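Local coordinates for devB protein (PDB 1Y89) that probably hydrolyses 6-phosphogluconolactone to 6-phosphogluconate, the lactonase step of the pentose phosphate pathway, at residues Asp68-Pro74 and Arg101-Glu105; Asp157-Val162 and Val174-Val180. The contacts are given in a common frame with arbitrary orientation. Residue numbers count along the deposited sequence, not the author numbering.

Contact 1: residues Asp68-Pro74 and Arg101-Glu105; sequences DERCVAP and RILGE. With PO4 (phosphate ion), chain C.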
loop_
_atom_site.group_PDB
_atom_site.type_symbol
_atom_site.label_atom_id
_atom_site.label_comp_id
_atom_site.label_asym_id
_atom_site.label_seq_id
_atom_site.Cartn_x
_atom_site.Cartn_y
_atom_site.Cartn_z
ATOM N N ASP A 68 14.603 12.366 -14.994
ATOM C CA ASP A 68 15.363 13.550 -15.414
ATOM C C ASP A 68 16.854 13.242 -15.302
ATOM O O ASP A 68 17.255 12.290 -14.591
ATOM C CB ASP A 68 14.969 14.834 -14.590
ATOM C CG ASP A 68 15.400 14.786 -13.122
ATOM O OD1 ASP A 68 15.199 13.742 -12.449
ATOM O OD2 ASP A 68 15.897 15.829 -12.619
ATOM N N GLU A 69 17.647 14.075 -15.967
ATOM C CA GLU A 69 19.090 13.953 -15.985
ATOM C C GLU A 69 19.679 15.353 -16.112
ATOM O O GLU A 69 19.111 16.198 -16.811
ATOM C CB GLU A 69 19.568 13.094 -17.160
ATOM C CG GLU A 69 21.094 12.870 -17.241
ATOM C CD GLU A 69 21.650 12.252 -15.961
ATOM O OE1 GLU A 69 21.978 13.019 -15.006
ATOM O OE2 GLU A 69 21.735 11.004 -15.914
ATOM N N ARG A 70 20.800 15.571 -15.415
ATOM C CA ARG A 70 21.558 16.798 -15.486
ATOM C C ARG A 70 22.395 16.783 -16.769
ATOM O O ARG A 70 22.953 15.745 -17.170
ATOM C CB ARG A 70 22.464 16.958 -14.255
ATOM C CG ARG A 70 21.688 17.228 -12.942
ATOM C CD ARG A 70 20.995 15.988 -12.370
ATOM N NE ARG A 70 20.498 16.226 -10.994
ATOM C CZ ARG A 70 21.257 16.216 -9.896
ATOM N NH1 ARG A 70 22.572 15.950 -9.967
ATOM N NH2 ARG A 70 20.700 16.456 -8.707
ATOM N N CYS A 71 22.445 17.918 -17.444
ATOM C CA CYS A 71 23.111 17.973 -18.740
ATOM C C CYS A 71 24.602 18.074 -18.527
ATOM O O CYS A 71 25.227 19.086 -18.880
ATOM C CB CYS A 71 22.549 19.124 -19.614
ATOM S SG CYS A 71 20.872 18.722 -20.084
ATOM N N VAL A 72 25.158 16.998 -17.959
ATOM C CA VAL A 72 26.595 16.882 -17.697
ATOM C C VAL A 72 27.051 15.524 -18.195
ATOM O O VAL A 72 26.213 14.613 -18.396
ATOM C CB VAL A 72 26.955 17.030 -16.174
ATOM C CG1 VAL A 72 26.701 18.488 -15.639
ATOM C CG2 VAL A 72 26.245 15.953 -15.279
ATOM N N ALA A 73 28.368 15.370 -18.385
ATOM C CA ALA A 73 28.947 14.081 -18.796
ATOM C C ALA A 73 28.565 12.964 -17.813
ATOM O O ALA A 73 28.385 13.214 -16.608
ATOM C CB ALA A 73 30.477 14.182 -18.936
ATOM N N PRO A 74 28.414 11.735 -18.329
ATOM C CA PRO A 74 27.958 10.647 -17.472
ATOM C C PRO A 74 28.933 10.299 -16.332
ATOM O O PRO A 74 28.540 9.590 -15.416
ATOM C CB PRO A 74 27.785 9.476 -18.449
ATOM C CG PRO A 74 28.685 9.838 -19.622
ATOM C CD PRO A 74 28.595 11.308 -19.733
ATOM N N ARG A 101 20.160 5.549 -20.777
ATOM C CA ARG A 101 20.433 6.823 -20.121
ATOM C C ARG A 101 20.086 8.014 -20.988
ATOM O O ARG A 101 20.049 7.923 -22.231
ATOM C CB ARG A 101 21.851 6.915 -19.588
ATOM C CG ARG A 101 22.903 7.091 -20.639
ATOM C CD ARG A 101 24.258 7.403 -20.030
ATOM N NE ARG A 101 25.210 7.498 -21.125
ATOM C CZ ARG A 101 25.682 8.622 -21.632
ATOM N NH1 ARG A 101 25.349 9.790 -21.109
ATOM N NH2 ARG A 101 26.529 8.566 -22.642
ATOM N N ILE A 102 19.847 9.140 -20.331
ATOM C CA ILE A 102 19.748 10.394 -21.061
ATOM C C ILE A 102 21.182 10.850 -21.338
ATOM O O ILE A 102 22.029 10.836 -20.420
ATOM C CB ILE A 102 18.954 11.439 -20.230
ATOM C CG1 ILE A 102 17.483 10.970 -20.085
ATOM C CG2 ILE A 102 19.039 12.860 -20.868
ATOM C CD1 ILE A 102 16.634 11.763 -19.095
ATOM N N LEU A 103 21.450 11.270 -22.567
ATOM C CA LEU A 103 22.800 11.688 -22.951
ATOM C C LEU A 103 23.053 13.142 -22.495
ATOM O O LEU A 103 22.886 14.108 -23.269
ATOM C CB LEU A 103 22.994 11.535 -24.473
ATOM C CG LEU A 103 22.627 10.150 -25.024
ATOM C CD1 LEU A 103 22.908 10.106 -26.571
ATOM C CD2 LEU A 103 23.390 9.013 -24.323
ATOM N N GLY A 104 23.473 13.289 -21.246
ATOM C CA GLY A 104 23.653 14.603 -20.650
ATOM C C GLY A 104 24.801 15.406 -21.263
ATOM O O GLY A 104 24.876 16.616 -21.083
ATOM N N GLU A 105 25.703 14.740 -21.966
ATOM C CA GLU A 105 26.838 15.424 -22.579
ATOM C C GLU A 105 26.465 16.072 -23.909
ATOM O O GLU A 105 27.271 16.779 -24.489
ATOM C CB GLU A 105 28.035 14.466 -22.772
ATOM C CG GLU A 105 27.831 13.316 -23.803
ATOM C CD GLU A 105 27.104 12.087 -23.238
ATOM O OE1 GLU A 105 26.244 12.215 -22.312
ATOM O OE2 GLU A 105 27.372 10.980 -23.748
HETATM P P PO4 C . 17.329 17.902 -7.888
HETATM O O1 PO4 C . 16.300 18.160 -8.977
HETATM O O2 PO4 C . 16.696 18.187 -6.581
HETATM O O3 PO4 C . 17.710 16.473 -8.055
HETATM O O4 PO4 C . 18.466 18.824 -8.109
HETATM O O HOH W 1 20.264 9.400 -17.427
#
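Here the end of strand 62-70, part of the large mixed sheet of this Rossmann-like domain, runs out into a loop and meets a second loop, 101-105, that leads into helix 108-122. Each side makes an inverse gamma turn, centred on Cys-71 and on Leu-103; in the first, Val-72 N reaches back to Arg-70 O in a weak 2.7 Å hydrogen bond.

No direct hydrogen bond crosses between the segments; they meet by van der Waals packing and through one water. Ile-102 points at the strand, its CB 3.5 Å from Glu-69 CB, and also rests on Phe-115 of helix 108-122. Further along, backbones touch: CA of Cys-71 and CA of Gly-104 are 3.9 Å apart, and Gly-104 CA makes a CH...O contact of 3.4 Å with Val-72 O. A CB on residue 104 would fall 2.4 Å from Val-72 O and 2.5 Å from Arg-70 O, so this approach has no room for a side chain.

The one polar bridge runs through water 1, which donates to Glu-69 OE2 (2.7 Å) and accepts from Ile-102 N (2.9 Å). Further bonds fix that carboxylate: OE1 accepts from Asn-80 N and, at 2.8 Å, from Arg-70 N, and OE2 from Tyr-81 N.

Arg-70 and Arg-101 use their charge differently. Arg-70 NH1 donates to Glu-78 O and its NH2 to phosphate O3 at 3.1 Å. Arg-101 forms a two-pronged salt bridge with Glu-105, NH1 to OE1 2.9 Å and NH2 to OE2 2.8 Å, while Pro-74 CB lies over one guanidinium face, 3.6 Å from Arg-101 NH1.

Contact 2: residues Asp157-Val162 and Val174-Val180; sequences DANLSV and VSKTAKV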
loop_
_atom_site.group_PDB
_atom_site.type_symbol
_atom_site.label_atom_id
_atom_site.label_comp_id
_atom_site.label_asym_id
_atom_site.label_seq_id
_atom_site.Cartn_x
_atom_site.Cartn_y
_atom_site.Cartn_z
ATOM N N ASP A 157 1.793 20.247 -21.536
ATOM C CA ASP A 157 2.795 20.011 -22.598
ATOM C C ASP A 157 2.482 18.654 -23.234
ATOM O O ASP A 157 2.371 17.636 -22.526
ATOM C CB ASP A 157 4.205 20.024 -22.006
ATOM C CG ASP A 157 5.309 19.989 -23.057
ATOM O OD1 ASP A 157 5.075 19.636 -24.247
ATOM O OD2 ASP A 157 6.452 20.304 -22.674
ATOM N N ALA A 158 2.309 18.649 -24.550
ATOM C CA ALA A 158 1.980 17.413 -25.272
ATOM C C ALA A 158 3.228 16.561 -25.617
ATOM O O ALA A 158 3.107 15.378 -26.014
ATOM C CB ALA A 158 1.160 17.723 -26.533
ATOM N N ASN A 159 4.409 17.160 -25.475
ATOM C CA ASN A 159 5.665 16.432 -25.671
ATOM C C ASN A 159 5.936 15.449 -24.519
ATOM O O ASN A 159 5.340 15.557 -23.430
ATOM C CB ASN A 159 6.853 17.388 -25.811
ATOM C CG ASN A 159 6.766 18.296 -27.018
ATOM O OD1 ASN A 159 7.241 19.437 -26.975
ATOM N ND2 ASN A 159 6.231 17.796 -28.108
ATOM N N LEU A 160 6.853 14.502 -24.756
ATOM C CA LEU A 160 7.202 13.507 -23.746
ATOM C C LEU A 160 8.373 13.927 -22.871
ATOM O O LEU A 160 8.601 13.349 -21.794
ATOM C CB LEU A 160 7.468 12.132 -24.387
ATOM C CG LEU A 160 6.397 11.618 -25.354
ATOM C CD1 LEU A 160 6.837 10.294 -25.970
ATOM C CD2 LEU A 160 5.042 11.478 -24.637
ATOM N N SER A 161 9.134 14.926 -23.319
ATOM C CA SER A 161 10.299 15.371 -22.532
ATOM C C SER A 161 10.426 16.856 -22.754
ATOM O O SER A 161 9.792 17.415 -23.663
ATOM C CB SER A 161 11.564 14.694 -23.030
ATOM O OG SER A 161 11.740 15.045 -24.410
ATOM N N VAL A 162 11.266 17.487 -21.942
ATOM C CA VAL A 162 11.416 18.925 -21.997
ATOM C C VAL A 162 12.806 19.273 -21.493
ATOM O O VAL A 162 13.340 18.566 -20.620
ATOM C CB VAL A 162 10.275 19.642 -21.156
ATOM C CG1 VAL A 162 10.342 19.283 -19.642
ATOM C CG2 VAL A 162 10.258 21.178 -21.403
ATOM N N VAL A 174 17.373 17.503 -18.826
ATOM C CA VAL A 174 16.333 16.913 -19.693
ATOM C C VAL A 174 15.384 16.171 -18.754
ATOM O O VAL A 174 15.835 15.424 -17.885
ATOM C CB VAL A 174 16.952 15.955 -20.735
ATOM C CG1 VAL A 174 15.850 15.172 -21.489
ATOM C CG2 VAL A 174 17.844 16.756 -21.693
ATOM N N SER A 175 14.084 16.431 -18.892
ATOM C CA SER A 175 13.109 15.855 -17.993
ATOM C C SER A 175 11.986 15.181 -18.745
ATOM O O SER A 175 11.609 15.636 -19.826
ATOM C CB SER A 175 12.504 16.948 -17.116
ATOM O OG SER A 175 11.675 16.409 -16.086
ATOM N N LYS A 176 11.424 14.128 -18.162
ATOM C CA LYS A 176 10.078 13.711 -18.564
ATOM C C LYS A 176 9.127 14.880 -18.356
ATOM O O LYS A 176 9.348 15.696 -17.444
ATOM C CB LYS A 176 9.584 12.560 -17.680
ATOM C CG LYS A 176 10.215 11.210 -18.026
ATOM C CD LYS A 176 9.479 10.079 -17.232
ATOM C CE LYS A 176 9.945 8.652 -17.604
ATOM N NZ LYS A 176 11.406 8.362 -17.473
ATOM N N THR A 177 8.074 14.970 -19.182
ATOM C CA THR A 177 7.020 15.942 -18.927
ATOM C C THR A 177 5.981 15.351 -17.971
ATOM O O THR A 177 5.967 14.126 -17.738
ATOM C CB THR A 177 6.290 16.325 -20.218
ATOM O OG1 THR A 177 5.791 15.127 -20.838
ATOM C CG2 THR A 177 7.244 17.077 -21.150
ATOM N N ALA A 178 5.098 16.207 -17.446
ATOM C CA ALA A 178 4.018 15.735 -16.542
ATOM C C ALA A 178 3.173 14.622 -17.200
ATOM O O ALA A 178 2.750 13.658 -16.550
ATOM C CB ALA A 178 3.123 16.901 -16.130
ATOM N N LYS A 179 2.943 14.773 -18.502
ATOM C CA LYS A 179 2.147 13.828 -19.270
ATOM C C LYS A 179 2.651 12.395 -19.157
ATOM O O LYS A 179 1.847 11.448 -19.037
ATOM C CB LYS A 179 2.186 14.270 -20.737
ATOM C CG LYS A 179 1.572 13.325 -21.697
ATOM C CD LYS A 179 1.669 14.002 -23.098
ATOM C CE LYS A 179 0.990 13.186 -24.126
ATOM N NZ LYS A 179 0.893 13.901 -25.471
ATOM N N VAL A 180 3.970 12.216 -19.222
ATOM C CA VAL A 180 4.507 10.853 -19.088
ATOM C C VAL A 180 4.280 10.307 -17.657
ATOM O O VAL A 180 3.904 9.130 -17.454
ATOM C CB VAL A 180 6.009 10.818 -19.461
ATOM C CG1 VAL A 180 6.595 9.421 -19.243
ATOM C CG2 VAL A 180 6.180 11.303 -20.956
HETATM O O HOH W 2 2.783 17.458 -19.780
#
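Strands 161-165 and 172-176 form a beta hairpin, and this is its open end, where the chain enters one strand and leaves the other for helix 178-183. Val-162 and Ser-175 are an antiparallel hydrogen-bonded pair: Val-162 N to Ser-175 O and Ser-175 N to Val-162 O, both 2.8 Å. Ser-161 and Lys-176 follow as a non-hydrogen-bonded pair, and Thr-177 N donates to Leu-160 O at 3.1 Å. Ser-175 OG donates to Lys-176 O at 2.8 Å; Ser-161 OG bonds to Ala-112 O and Lys-176 NZ to Ser-34 OG.

Beyond this, Asn-159 O accepts from OG1 of Thr-177, the helix N-cap residue, at 2.7 Å; Ala-158 O takes Lys-179 NZ at 2.7 Å; water 2 links Asp-157 O (2.8 Å) to Lys-179 N (3.0 Å). Asp-157 OD1 closes an Asx turn by accepting from Asn-159 N at 2.8 Å.

Leu-160 O thus takes the last ladder bond, while water and side chains tie carbonyls 157-159 to the helix start.

Contact 1 and contact 2 meet on one sheet, because strand 172-176 runs between strands 62-70 and 161-165. Their centres lie 16 Å apart, yet Val-174 of contact 2 reaches contact 1: its O is 3.0 Å from Glu-69 N, a probable hydrogen bond, and its CB packs 3.7 Å from Ile-102 CG2. Phe-115 of helix 108-122 lies against Ile-102, Ser-161 and Val-174, so one helix backs both contacts. The phosphate ion, probably from the crystallisation liquor, is bound by Arg-70 of contact 1 together with His-144 and Arg-173, the neighbour of Val-174. Its site is consistent with a pocket for a sugar phosphate in this family.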